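Local coordinates for protein alanine glyoxylate transaminase (Thermococcus litoralis, PDB 2ZC0) that probably transfers the amino group of alanine to glyoxylate, using pyridoxal 5'-phosphate as cofactor and working as a homodimer, at residues R196-L201 / K231-E236; I178-T183 / V190-E195; D313-A318 / I392-L397; N321-A326 / V337-P342. All coordinates share one frame; numbering follows the deposited sequence.

Contact 1: residues R196-L201 / K231-E236; sequences RRKALL and KALDNE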
loop_
_atom_site.group_PDB
_atom_site.type_symbol
_atom_site.label_atom_id
_atom_site.label_comp_id
_atom_site.label_asym_id
_atom_site.label_seq_id
_atom_site.Cartn_x
_atom_site.Cartn_y
_atom_site.Cartn_z
ATOM N N ARG A 196 -35.625 -8.925 2.589
ATOM C CA ARG A 196 -34.428 -8.271 2.058
ATOM C C ARG A 196 -33.161 -9.048 2.383
ATOM O O ARG A 196 -32.191 -9.021 1.634
ATOM C CB ARG A 196 -34.333 -6.851 2.607
ATOM C CG ARG A 196 -35.390 -5.942 2.014
ATOM C CD ARG A 196 -35.200 -4.504 2.428
ATOM N NE ARG A 196 -36.208 -3.643 1.822
ATOM C CZ ARG A 196 -36.308 -2.339 2.046
ATOM N NH1 ARG A 196 -37.266 -1.634 1.453
ATOM N NH2 ARG A 196 -35.448 -1.741 2.860
ATOM N N ARG A 197 -33.190 -9.748 3.506
ATOM C CA ARG A 197 -32.066 -10.555 3.937
ATOM C C ARG A 197 -31.837 -11.677 2.925
ATOM O O ARG A 197 -30.695 -12.008 2.614
ATOM C CB ARG A 197 -32.347 -11.113 5.336
ATOM C CG ARG A 197 -32.423 -10.006 6.371
ATOM C CD ARG A 197 -33.180 -10.407 7.605
ATOM N NE ARG A 197 -32.318 -10.765 8.717
ATOM C CZ ARG A 197 -32.159 -10.028 9.812
ATOM N NH1 ARG A 197 -32.814 -8.879 9.936
ATOM N NH2 ARG A 197 -31.344 -10.448 10.788
ATOM N N LYS A 198 -32.909 -12.250 2.387
ATOM C CA LYS A 198 -32.740 -13.316 1.405
ATOM C C LYS A 198 -32.318 -12.736 0.063
ATOM O O LYS A 198 -31.547 -13.355 -0.678
ATOM C CB LYS A 198 -34.027 -14.128 1.240
ATOM C CG LYS A 198 -34.369 -15.044 2.421
ATOM C CD LYS A 198 -33.286 -16.112 2.722
ATOM C CE LYS A 198 -33.014 -17.106 1.568
ATOM N NZ LYS A 198 -31.911 -16.706 0.629
ATOM N N ALA A 199 -32.821 -11.545 -0.243
ATOM C CA ALA A 199 -32.488 -10.877 -1.493
ATOM C C ALA A 199 -31.013 -10.454 -1.470
ATOM O O ALA A 199 -30.326 -10.509 -2.492
ATOM C CB ALA A 199 -33.385 -9.657 -1.680
ATOM N N LEU A 200 -30.537 -10.030 -0.300
ATOM C CA LEU A 200 -29.136 -9.632 -0.137
ATOM C C LEU A 200 -28.264 -10.864 -0.382
ATOM O O LEU A 200 -27.296 -10.811 -1.140
ATOM C CB LEU A 200 -28.901 -9.071 1.278
ATOM C CG LEU A 200 -27.453 -8.823 1.735
ATOM C CD1 LEU A 200 -26.705 -7.982 0.714
ATOM C CD2 LEU A 200 -27.459 -8.147 3.104
ATOM N N LEU A 201 -28.626 -11.982 0.241
ATOM C CA LEU A 201 -27.882 -13.217 0.040
ATOM C C LEU A 201 -27.858 -13.608 -1.441
ATOM O O LEU A 201 -26.841 -14.084 -1.940
ATOM C CB LEU A 201 -28.493 -14.343 0.875
ATOM C CG LEU A 201 -28.253 -14.194 2.384
ATOM C CD1 LEU A 201 -28.984 -15.298 3.129
ATOM C CD2 LEU A 201 -26.764 -14.260 2.678
ATOM N N LYS A 231 -26.220 -15.128 8.541
ATOM C CA LYS A 231 -25.340 -16.275 8.668
ATOM C C LYS A 231 -26.093 -17.594 8.821
ATOM O O LYS A 231 -25.600 -18.645 8.399
ATOM C CB LYS A 231 -24.378 -16.091 9.845
ATOM C CG LYS A 231 -23.285 -17.150 9.891
ATOM C CD LYS A 231 -22.527 -17.172 8.581
ATOM C CE LYS A 231 -21.368 -18.159 8.594
ATOM N NZ LYS A 231 -20.786 -18.265 7.216
ATOM N N ALA A 232 -27.286 -17.546 9.413
ATOM C CA ALA A 232 -28.091 -18.755 9.609
ATOM C C ALA A 232 -28.693 -19.197 8.279
ATOM O O ALA A 232 -29.194 -20.314 8.144
ATOM C CB ALA A 232 -29.191 -18.493 10.630
ATOM N N LEU A 233 -28.628 -18.306 7.296
ATOM C CA LEU A 233 -29.141 -18.569 5.953
ATOM C C LEU A 233 -27.976 -18.685 4.966
ATOM O O LEU A 233 -28.185 -18.799 3.754
ATOM C CB LEU A 233 -30.050 -17.415 5.516
ATOM C CG LEU A 233 -31.533 -17.336 5.915
ATOM C CD1 LEU A 233 -31.831 -18.162 7.165
ATOM C CD2 LEU A 233 -31.893 -15.871 6.112
ATOM N N ASP A 234 -26.752 -18.688 5.486
ATOM C CA ASP A 234 -25.560 -18.732 4.634
ATOM C C ASP A 234 -25.114 -20.121 4.161
ATOM O O ASP A 234 -24.100 -20.660 4.630
ATOM C CB ASP A 234 -24.401 -18.042 5.357
ATOM C CG ASP A 234 -23.236 -17.772 4.450
ATOM O OD1 ASP A 234 -22.111 -17.666 4.965
ATOM O OD2 ASP A 234 -23.437 -17.651 3.226
ATOM N N ASN A 235 -25.849 -20.678 3.200
ATOM C CA ASN A 235 -25.540 -22.004 2.684
ATOM C C ASN A 235 -24.310 -21.999 1.777
ATOM O O ASN A 235 -23.651 -23.023 1.610
ATOM C CB ASN A 235 -26.752 -22.581 1.941
ATOM C CG ASN A 235 -27.020 -21.879 0.628
ATOM O OD1 ASN A 235 -27.374 -20.696 0.593
ATOM N ND2 ASN A 235 -26.847 -22.607 -0.466
ATOM N N GLU A 236 -23.996 -20.852 1.189
ATOM C CA GLU A 236 -22.818 -20.766 0.343
ATOM C C GLU A 236 -21.594 -20.328 1.149
ATOM O O GLU A 236 -20.478 -20.337 0.635
ATOM C CB GLU A 236 -23.055 -19.791 -0.805
ATOM C CG GLU A 236 -24.221 -20.173 -1.676
ATOM C CD GLU A 236 -24.291 -19.339 -2.938
ATOM O OE1 GLU A 236 -25.258 -19.516 -3.714
ATOM O OE2 GLU A 236 -23.381 -18.513 -3.154
#

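Contact 2: residues I178-T183 / V190-E195; sequences IYTIPT and VTMSME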
loop_
_atom_site.group_PDB
_atom_site.type_symbol
_atom_site.label_atom_id
_atom_site.label_comp_id
_atom_site.label_asym_id
_atom_site.label_seq_id
_atom_site.Cartn_x
_atom_site.Cartn_y
_atom_site.Cartn_z
ATOM N N ILE A 178 -19.408 -6.354 1.552
ATOM C CA ILE A 178 -20.594 -5.601 1.893
ATOM C C ILE A 178 -20.683 -5.735 3.400
ATOM O O ILE A 178 -20.729 -6.846 3.909
ATOM C CB ILE A 178 -21.867 -6.213 1.293
ATOM C CG1 ILE A 178 -21.905 -5.994 -0.215
ATOM C CG2 ILE A 178 -23.089 -5.604 1.979
ATOM C CD1 ILE A 178 -23.129 -6.621 -0.869
ATOM N N TYR A 179 -20.652 -4.603 4.096
ATOM C CA TYR A 179 -20.761 -4.551 5.548
ATOM C C TYR A 179 -22.199 -4.119 5.844
ATOM O O TYR A 179 -22.669 -3.096 5.317
ATOM C CB TYR A 179 -19.783 -3.521 6.120
ATOM C CG TYR A 179 -20.002 -3.143 7.581
ATOM C CD1 TYR A 179 -20.489 -1.883 7.924
ATOM C CD2 TYR A 179 -19.726 -4.037 8.616
ATOM C CE1 TYR A 179 -20.702 -1.521 9.255
ATOM C CE2 TYR A 179 -19.937 -3.680 9.968
ATOM C CZ TYR A 179 -20.428 -2.415 10.262
ATOM O OH TYR A 179 -20.660 -2.039 11.575
ATOM N N THR A 180 -22.889 -4.898 6.678
ATOM C CA THR A 180 -24.268 -4.605 7.035
ATOM C C THR A 180 -24.577 -4.892 8.505
ATOM O O THR A 180 -23.989 -5.785 9.114
ATOM C CB THR A 180 -25.247 -5.422 6.142
ATOM O OG1 THR A 180 -26.591 -5.266 6.619
ATOM C CG2 THR A 180 -24.882 -6.897 6.168
ATOM N N ILE A 181 -25.499 -4.109 9.058
ATOM C CA ILE A 181 -25.956 -4.239 10.442
ATOM C C ILE A 181 -27.472 -4.469 10.304
ATOM O O ILE A 181 -28.274 -3.550 10.485
ATOM C CB ILE A 181 -25.725 -2.922 11.223
ATOM C CG1 ILE A 181 -24.298 -2.409 10.964
ATOM C CG2 ILE A 181 -25.983 -3.148 12.714
ATOM C CD1 ILE A 181 -24.006 -1.013 11.506
ATOM N N PRO A 182 -27.879 -5.706 9.967
ATOM C CA PRO A 182 -29.293 -6.068 9.787
ATOM C C PRO A 182 -30.260 -5.737 10.927
ATOM O O PRO A 182 -31.338 -5.201 10.679
ATOM C CB PRO A 182 -29.228 -7.573 9.496
ATOM C CG PRO A 182 -27.857 -7.741 8.865
ATOM C CD PRO A 182 -27.010 -6.882 9.762
ATOM N N THR A 183 -29.883 -6.037 12.165
ATOM C CA THR A 183 -30.775 -5.786 13.293
ATOM C C THR A 183 -30.398 -4.636 14.235
ATOM O O THR A 183 -29.264 -4.577 14.757
ATOM C CB THR A 183 -30.948 -7.061 14.136
ATOM O OG1 THR A 183 -31.422 -8.123 13.301
ATOM C CG2 THR A 183 -31.947 -6.831 15.255
ATOM N N VAL A 190 -32.974 0.813 12.611
ATOM C CA VAL A 190 -33.912 0.015 11.823
ATOM C C VAL A 190 -33.337 -1.382 11.602
ATOM O O VAL A 190 -32.116 -1.570 11.680
ATOM C CB VAL A 190 -34.157 0.668 10.453
ATOM C CG1 VAL A 190 -34.697 2.079 10.640
ATOM C CG2 VAL A 190 -32.861 0.710 9.658
ATOM N N THR A 191 -34.203 -2.355 11.325
ATOM C CA THR A 191 -33.747 -3.718 11.097
ATOM C C THR A 191 -34.233 -4.284 9.778
ATOM O O THR A 191 -35.418 -4.206 9.447
ATOM C CB THR A 191 -34.200 -4.692 12.196
ATOM O OG1 THR A 191 -35.507 -5.169 11.895
ATOM C CG2 THR A 191 -34.207 -4.022 13.538
ATOM N N MET A 192 -33.298 -4.856 9.030
ATOM C CA MET A 192 -33.575 -5.452 7.733
ATOM C C MET A 192 -34.644 -6.532 7.853
ATOM O O MET A 192 -34.648 -7.315 8.802
ATOM C CB MET A 192 -32.291 -6.059 7.172
ATOM C CG MET A 192 -32.360 -6.436 5.726
ATOM S SD MET A 192 -30.804 -7.165 5.185
ATOM C CE MET A 192 -29.816 -5.696 5.070
ATOM N N SER A 193 -35.554 -6.567 6.888
ATOM C CA SER A 193 -36.617 -7.561 6.893
ATOM C C SER A 193 -36.080 -8.869 6.317
ATOM O O SER A 193 -35.132 -8.865 5.518
ATOM C CB SER A 193 -37.808 -7.059 6.071
ATOM O OG SER A 193 -37.496 -6.969 4.690
ATOM N N MET A 194 -36.679 -9.984 6.724
ATOM C CA MET A 194 -36.249 -11.293 6.243
ATOM C C MET A 194 -36.296 -11.333 4.718
ATOM O O MET A 194 -35.468 -11.983 4.078
ATOM C CB MET A 194 -37.136 -12.409 6.823
ATOM C CG MET A 194 -37.061 -12.588 8.348
ATOM S SD MET A 194 -35.400 -13.005 8.985
ATOM C CE MET A 194 -34.978 -14.434 7.951
ATOM N N GLU A 195 -37.261 -10.629 4.137
ATOM C CA GLU A 195 -37.409 -10.585 2.684
ATOM C C GLU A 195 -36.148 -10.010 2.023
ATOM O O GLU A 195 -35.655 -10.544 1.030
ATOM C CB GLU A 195 -38.642 -9.741 2.328
ATOM C CG GLU A 195 -38.727 -9.272 0.881
ATOM C CD GLU A 195 -39.934 -8.365 0.638
ATOM O OE1 GLU A 195 -40.268 -7.556 1.539
ATOM O OE2 GLU A 195 -40.542 -8.452 -0.457
HETATM O O HOH W 1 -30.627 -2.524 9.485
#

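Contact 3: residues D313-A318 / I392-L397; sequences DIMLKA and IGIKKL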
loop_
_atom_site.group_PDB
_atom_site.type_symbol
_atom_site.label_atom_id
_atom_site.label_comp_id
_atom_site.label_asym_id
_atom_site.label_seq_id
_atom_site.Cartn_x
_atom_site.Cartn_y
_atom_site.Cartn_z
ATOM N N ASP A 313 -39.861 2.422 24.635
ATOM C CA ASP A 313 -41.229 2.918 24.513
ATOM C C ASP A 313 -41.357 4.324 25.091
ATOM O O ASP A 313 -42.030 5.175 24.515
ATOM C CB ASP A 313 -42.208 1.980 25.224
ATOM C CG ASP A 313 -42.117 0.561 24.721
ATOM O OD1 ASP A 313 -42.037 0.369 23.489
ATOM O OD2 ASP A 313 -42.134 -0.367 25.551
ATOM N N ILE A 314 -40.703 4.554 26.228
ATOM C CA ILE A 314 -40.721 5.853 26.893
ATOM C C ILE A 314 -40.157 6.960 26.009
ATOM O O ILE A 314 -40.733 8.045 25.936
ATOM C CB ILE A 314 -39.932 5.812 28.238
ATOM C CG1 ILE A 314 -40.684 4.965 29.269
ATOM C CG2 ILE A 314 -39.748 7.212 28.795
ATOM C CD1 ILE A 314 -39.963 4.831 30.603
ATOM N N MET A 315 -39.041 6.702 25.326
ATOM C CA MET A 315 -38.459 7.731 24.461
ATOM C C MET A 315 -39.365 7.991 23.267
ATOM O O MET A 315 -39.506 9.128 22.824
ATOM C CB MET A 315 -37.064 7.337 23.968
ATOM C CG MET A 315 -36.463 8.387 23.020
ATOM S SD MET A 315 -34.702 8.192 22.642
ATOM C CE MET A 315 -33.982 8.760 24.170
ATOM N N LEU A 316 -39.973 6.932 22.743
ATOM C CA LEU A 316 -40.884 7.077 21.616
ATOM C C LEU A 316 -42.158 7.784 22.075
ATOM O O LEU A 316 -42.727 8.575 21.327
ATOM C CB LEU A 316 -41.227 5.712 21.022
ATOM C CG LEU A 316 -40.074 5.016 20.300
ATOM C CD1 LEU A 316 -40.593 3.732 19.677
ATOM C CD2 LEU A 316 -39.490 5.932 19.229
ATOM N N LYS A 317 -42.600 7.500 23.305
ATOM C CA LYS A 317 -43.796 8.144 23.854
ATOM C C LYS A 317 -43.546 9.642 23.986
ATOM O O LYS A 317 -44.361 10.461 23.578
ATOM C CB LYS A 317 -44.145 7.615 25.254
ATOM C CG LYS A 317 -45.018 6.369 25.321
ATOM C CD LYS A 317 -45.681 6.272 26.710
ATOM C CE LYS A 317 -45.792 4.832 27.211
ATOM N NZ LYS A 317 -44.461 4.234 27.537
ATOM N N ALA A 318 -42.413 9.982 24.584
ATOM C CA ALA A 318 -42.045 11.368 24.790
ATOM C C ALA A 318 -41.915 12.109 23.467
ATOM O O ALA A 318 -42.395 13.229 23.332
ATOM C CB ALA A 318 -40.743 11.447 25.567
ATOM N N ILE A 392 -37.222 14.121 30.368
ATOM C CA ILE A 392 -36.655 15.442 30.607
ATOM C C ILE A 392 -35.754 15.823 29.437
ATOM O O ILE A 392 -35.837 16.938 28.921
ATOM C CB ILE A 392 -35.842 15.457 31.922
ATOM C CG1 ILE A 392 -36.759 15.117 33.097
ATOM C CG2 ILE A 392 -35.218 16.826 32.137
ATOM C CD1 ILE A 392 -36.037 14.961 34.411
ATOM N N GLY A 393 -34.908 14.883 29.014
ATOM C CA GLY A 393 -34.004 15.126 27.901
ATOM C C GLY A 393 -34.728 15.431 26.605
ATOM O O GLY A 393 -34.364 16.368 25.893
ATOM N N ILE A 394 -35.746 14.642 26.277
ATOM C CA ILE A 394 -36.497 14.888 25.051
ATOM C C ILE A 394 -37.309 16.187 25.125
ATOM O O ILE A 394 -37.545 16.822 24.098
ATOM C CB ILE A 394 -37.445 13.709 24.706
ATOM C CG1 ILE A 394 -36.652 12.574 24.059
ATOM C CG2 ILE A 394 -38.549 14.166 23.764
ATOM C CD1 ILE A 394 -36.098 11.601 25.050
ATOM N N LYS A 395 -37.743 16.580 26.324
ATOM C CA LYS A 395 -38.508 17.826 26.467
ATOM C C LYS A 395 -37.600 19.014 26.172
ATOM O O LYS A 395 -37.958 19.908 25.402
ATOM C CB LYS A 395 -39.101 17.956 27.879
ATOM C CG LYS A 395 -40.362 17.131 28.098
ATOM C CD LYS A 395 -40.802 17.100 29.563
ATOM C CE LYS A 395 -41.924 16.086 29.769
ATOM N NZ LYS A 395 -42.224 15.867 31.210
ATOM N N LYS A 396 -36.423 19.010 26.789
ATOM C CA LYS A 396 -35.439 20.069 26.588
ATOM C C LYS A 396 -35.089 20.122 25.110
ATOM O O LYS A 396 -34.895 21.196 24.542
ATOM C CB LYS A 396 -34.173 19.778 27.402
ATOM C CG LYS A 396 -34.310 20.017 28.892
ATOM C CD LYS A 396 -33.067 19.567 29.640
ATOM C CE LYS A 396 -32.981 20.211 31.023
ATOM N NZ LYS A 396 -32.648 21.668 30.935
ATOM N N LEU A 397 -35.012 18.948 24.493
ATOM C CA LEU A 397 -34.689 18.844 23.076
ATOM C C LEU A 397 -35.799 19.490 22.256
ATOM O O LEU A 397 -35.538 20.182 21.269
ATOM C CB LEU A 397 -34.525 17.363 22.693
ATOM C CG LEU A 397 -34.385 16.922 21.230
ATOM C CD1 LEU A 397 -35.750 16.857 20.581
ATOM C CD2 LEU A 397 -33.463 17.862 20.472
#

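Contact 4: residues N321-A326 / V337-P342; sequences NHLPNA and VMFFLP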
loop_
_atom_site.group_PDB
_atom_site.type_symbol
_atom_site.label_atom_id
_atom_site.label_comp_id
_atom_site.label_asym_id
_atom_site.label_seq_id
_atom_site.Cartn_x
_atom_site.Cartn_y
_atom_site.Cartn_z
ATOM N N ASN A 321 -45.216 12.595 21.685
ATOM C CA ASN A 321 -46.014 13.501 22.502
ATOM C C ASN A 321 -45.563 14.961 22.403
ATOM O O ASN A 321 -46.395 15.869 22.381
ATOM C CB ASN A 321 -45.971 13.047 23.965
ATOM C CG ASN A 321 -46.669 14.015 24.901
ATOM O OD1 ASN A 321 -47.414 14.895 24.460
ATOM N ND2 ASN A 321 -46.433 13.857 26.208
ATOM N N HIS A 322 -44.254 15.187 22.331
ATOM C CA HIS A 322 -43.727 16.546 22.260
ATOM C C HIS A 322 -43.234 16.988 20.880
ATOM O O HIS A 322 -43.091 18.186 20.635
ATOM C CB HIS A 322 -42.622 16.730 23.303
ATOM C CG HIS A 322 -43.063 16.423 24.702
ATOM N ND1 HIS A 322 -42.748 17.228 25.777
ATOM C CD2 HIS A 322 -43.792 15.398 25.202
ATOM C CE1 HIS A 322 -43.268 16.711 26.877
ATOM N NE2 HIS A 322 -43.906 15.600 26.556
ATOM N N LEU A 323 -42.958 16.035 19.989
ATOM C CA LEU A 323 -42.530 16.361 18.625
ATOM C C LEU A 323 -43.321 15.552 17.590
ATOM O O LEU A 323 -42.738 14.949 16.689
ATOM C CB LEU A 323 -41.036 16.085 18.414
ATOM C CG LEU A 323 -39.963 17.017 18.983
ATOM C CD1 LEU A 323 -40.370 18.475 18.794
ATOM C CD2 LEU A 323 -39.760 16.695 20.447
ATOM N N PRO A 324 -44.664 15.547 17.696
ATOM C CA PRO A 324 -45.516 14.799 16.762
ATOM C C PRO A 324 -45.396 15.152 15.282
ATOM O O PRO A 324 -45.818 14.373 14.425
ATOM C CB PRO A 324 -46.923 15.057 17.299
ATOM C CG PRO A 324 -46.801 16.421 17.902
ATOM C CD PRO A 324 -45.489 16.319 18.641
ATOM N N ASN A 325 -44.829 16.315 14.975
ATOM C CA ASN A 325 -44.684 16.718 13.581
ATOM C C ASN A 325 -43.295 16.438 13.012
ATOM O O ASN A 325 -43.022 16.757 11.854
ATOM C CB ASN A 325 -45.009 18.206 13.409
ATOM C CG ASN A 325 -46.434 18.549 13.812
ATOM O OD1 ASN A 325 -47.373 17.799 13.538
ATOM N ND2 ASN A 325 -46.602 19.698 14.459
ATOM N N ALA A 326 -42.416 15.852 13.821
ATOM C CA ALA A 326 -41.057 15.545 13.361
ATOM C C ALA A 326 -40.946 14.072 12.990
ATOM O O ALA A 326 -41.585 13.221 13.618
ATOM C CB ALA A 326 -40.048 15.895 14.443
ATOM N N VAL A 337 -32.187 5.872 18.245
ATOM C CA VAL A 337 -33.344 6.394 17.542
ATOM C C VAL A 337 -32.760 7.540 16.739
ATOM O O VAL A 337 -32.007 8.350 17.279
ATOM C CB VAL A 337 -34.415 6.961 18.508
ATOM C CG1 VAL A 337 -35.493 7.715 17.714
ATOM C CG2 VAL A 337 -35.045 5.830 19.314
ATOM N N MET A 338 -33.052 7.594 15.446
ATOM C CA MET A 338 -32.548 8.695 14.643
ATOM C C MET A 338 -33.661 9.712 14.507
ATOM O O MET A 338 -34.722 9.423 13.949
ATOM C CB MET A 338 -32.118 8.250 13.244
ATOM C CG MET A 338 -31.426 9.361 12.454
ATOM S SD MET A 338 -29.718 9.696 13.075
ATOM C CE MET A 338 -28.775 8.850 11.844
ATOM N N PHE A 339 -33.400 10.898 15.039
ATOM C CA PHE A 339 -34.322 12.023 15.004
ATOM C C PHE A 339 -33.900 12.924 13.852
ATOM O O PHE A 339 -32.710 13.092 13.591
ATOM C CB PHE A 339 -34.223 12.807 16.310
ATOM C CG PHE A 339 -35.141 13.991 16.379
ATOM C CD1 PHE A 339 -36.488 13.824 16.698
ATOM C CD2 PHE A 339 -34.662 15.273 16.132
ATOM C CE1 PHE A 339 -37.339 14.916 16.773
ATOM C CE2 PHE A 339 -35.510 16.376 16.202
ATOM C CZ PHE A 339 -36.852 16.195 16.525
ATOM N N PHE A 340 -34.871 13.512 13.170
ATOM C CA PHE A 340 -34.566 14.383 12.050
ATOM C C PHE A 340 -35.090 15.794 12.265
ATOM O O PHE A 340 -36.243 15.984 12.657
ATOM C CB PHE A 340 -35.167 13.810 10.768
ATOM C CG PHE A 340 -34.504 12.548 10.301
ATOM C CD1 PHE A 340 -33.415 12.597 9.435
ATOM C CD2 PHE A 340 -34.968 11.305 10.725
ATOM C CE1 PHE A 340 -32.802 11.432 9.000
ATOM C CE2 PHE A 340 -34.356 10.131 10.291
ATOM C CZ PHE A 340 -33.273 10.198 9.428
ATOM N N LEU A 341 -34.223 16.772 12.028
ATOM C CA LEU A 341 -34.586 18.176 12.132
ATOM C C LEU A 341 -35.210 18.477 10.772
ATOM O O LEU A 341 -35.227 17.609 9.896
ATOM C CB LEU A 341 -33.327 19.032 12.333
ATOM C CG LEU A 341 -32.842 19.372 13.749
ATOM C CD1 LEU A 341 -32.985 18.192 14.684
ATOM C CD2 LEU A 341 -31.397 19.828 13.672
ATOM N N PRO A 342 -35.748 19.693 10.578
ATOM C CA PRO A 342 -36.347 20.016 9.281
ATOM C C PRO A 342 -35.264 19.955 8.213
ATOM O O PRO A 342 -34.094 20.215 8.499
ATOM C CB PRO A 342 -36.874 21.432 9.489
ATOM C CG PRO A 342 -37.250 21.427 10.933
ATOM C CD PRO A 342 -36.045 20.748 11.560
#

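Contact 1: residues R196-L201 / K231-E236
Leu233 is met by two residues of the helical segment 196-201, Lys198 and Leu201, and its side chain crosses each of theirs at about a right angle. Leu201 reaches it with the CD1 methyl, which ends 3.4 Å from Leu233 CB, closer than carbon atoms usually come, and 3.6 Å from the backbone Leu233 O. The methyl therefore presses on the root of the Leu233 side chain, where branch and backbone join, while the branched end is left to Lys198. There the contact is made along the lysine's aliphatic chain: Lys198 CD lies 3.7 Å from Leu233 CD2 and 3.8 Å from Leu233 CG. The bends of Lys198 at chi2 (-60°) and chi3 (-61°) fold its methylenes back across the leucine instead of sending them straight out from the helix. Beyond the leucine the backbone makes an inverse gamma turn centred on Asp234, whose OD1 takes a 2.7 Å salt bridge through its anti lone pair from Lys231 NZ, an ammonium shared with Glu261; the carboxylate is further gripped by the backbone N atoms of Arg238 and Val239. Leu201 also touches Ile211 and Val239, strand residues beneath the helix. Chemically the join at Leu233 is apolar and near the surface, made by side-chain carbon, whereas further on Glu236 OE1 hydrogen-bonds Ser205 OG and gives the loop a polar tie to the same helix.

Contact 2: residues I178-T183 / V190-E195
Met192 runs straight out toward Thr180, its CG trans to the backbone nitrogen (chi1 -167°) and chi2 equally extended at -179°, before chi3 (-76°) bends the terminal methyl aside. Met192 CE thereby arrives 3.6 Å from Thr180 OG1, the one side chain lying nearly perpendicular to the other. The threonine hydroxyl has its polar partner in Glu128 OE2, so the methyl packs beside an oxygen already engaged. Nearer the backbone, Met192 CB lies against the proline ring, 4.1 Å from Pro182 CB. Thr183 and Thr191 lie side by side and point the same way, their CG2 methyls 4.0 Å apart, with Thr191 CB also resting 3.8 Å from Thr183 CA.

The backbones are joined directly by the hydrogen bond from Met192 N to Pro182 O, although the place of that oxygen is doubtful and the apparent length carries little weight. A water adds a second link, hydrogen-bonded at 2.8 Å to both Ile181 O and Val190 O. Arg197, one turn into the helix that follows, takes Met192 O with its NH1, fastening this backbone to the helix start, where Ser193 is the N-cap residue.

Every touching residue is buried. The contact draws together the end of strand 175-180 and the approach to helix 194-207, the crossover of a beta-alpha-beta unit completed by strand 210-214. In this aminotransferase the strand's C-terminal end borders the cofactor pocket: the side chain of Ile181 lies about 4 Å from the bound pyridoxamine phosphate.

Contact 3: residues D313-A318 / I392-L397
Ile394 carries this helix-to-helix contact, meeting Met315 and Ala318, which lie one turn apart on segment 313-318. Its two branches divide the work. With chi1 at -79°, CG2 points away from the backbone N and comes to Ala318 CB at 3.9 Å, the smallness of the alanine letting the helices come within 6.6 Å between Ala318 CA and Ile394 CA. The other branch, turned at chi2 to 89°, carries CD1 to Met315, 3.7 Å from the methyl Met315 CE and 3.8 Å from Met315 CG. The methionine is bent at its last torsion, so its chain curls round CD1 and touches it at both points. An alanine in place of Ile394 would remove both branches and would probably leave a gap between Met315 CE and Ala318 CB, holding the methionine's end less firmly. Next along the helix, Lys395 lays its aliphatic part against His322. Lys396 points off to another side, where NZ makes a salt bridge with Glu358, and its backbone N closes a helical bond of 3.0 Å to Ile392 O. Leu397 turns into the interior, against Leu323, Phe350 and Leu354. Helix 389-404 thus packs on helix 295-322 through Ile394, with Ile390 and Lys395 adding to it, and on helix 347-357 through Leu397; Met315 additionally touches Phe382, just past strand 377-381.

Contact 4: residues N321-A326 / V337-P342
Leu323 and Ala326, the two residues that meet Phe339, are the ends of a type I beta turn that follows directly on helix 295-322. The turn is closed by Ala326 N bonding Leu323 O at 3.0 Å, which brings both side chains round to one partner. Segment 337-342 is strand as far as Phe340, and the backbones come nearest between Ala326 and Phe340, 6.7 Å from CA to CA; just beyond, Glu327 bonds to the Phe340 backbone. The ring of Phe339 swings opposite its backbone N (chi1 -180°), a setting that carries the far end of the ring to the turn. Ala326 CB approaches obliquely, 3.7 Å from Phe339 CE1 and 3.8 Å from Phe339 CZ. Leu323 also comes in at a slant, its CG 4.0 Å from Phe339 CE1. Tyr401 meets the same ring, their planes about 75° apart, and touches Leu323 and Ala326 as well. Replacing Phe339 by an alanine would probably open a gap beneath the turn and leave Leu323 and Tyr401 without their shared partner. Across this buried join the side chains meet through carbon, so apolar burial carries the contact, and the backbone bond of Glu327 to Phe340 adds a polar tie beside it.

Following the chain, contact 2 comes first, closing a short loop between strand 175-180 and the start of helix 194-207. Contact 1 opens immediately afterwards on that same helix and closes a longer loop, one that includes strand 210-214, just ahead of strand 239-244. The two are in series and touch, Leu233 packing on Met194, and both belong to the part built on the large mixed sheet. Contact 3 spans the longest loop, from helix 295-322 to helix 389-404, and contact 4 is nested within it, tying the end of the first helix to strand 336-340. This second pair forms a separate cluster, with centres of contacts 2 and 4 about 23 Å apart.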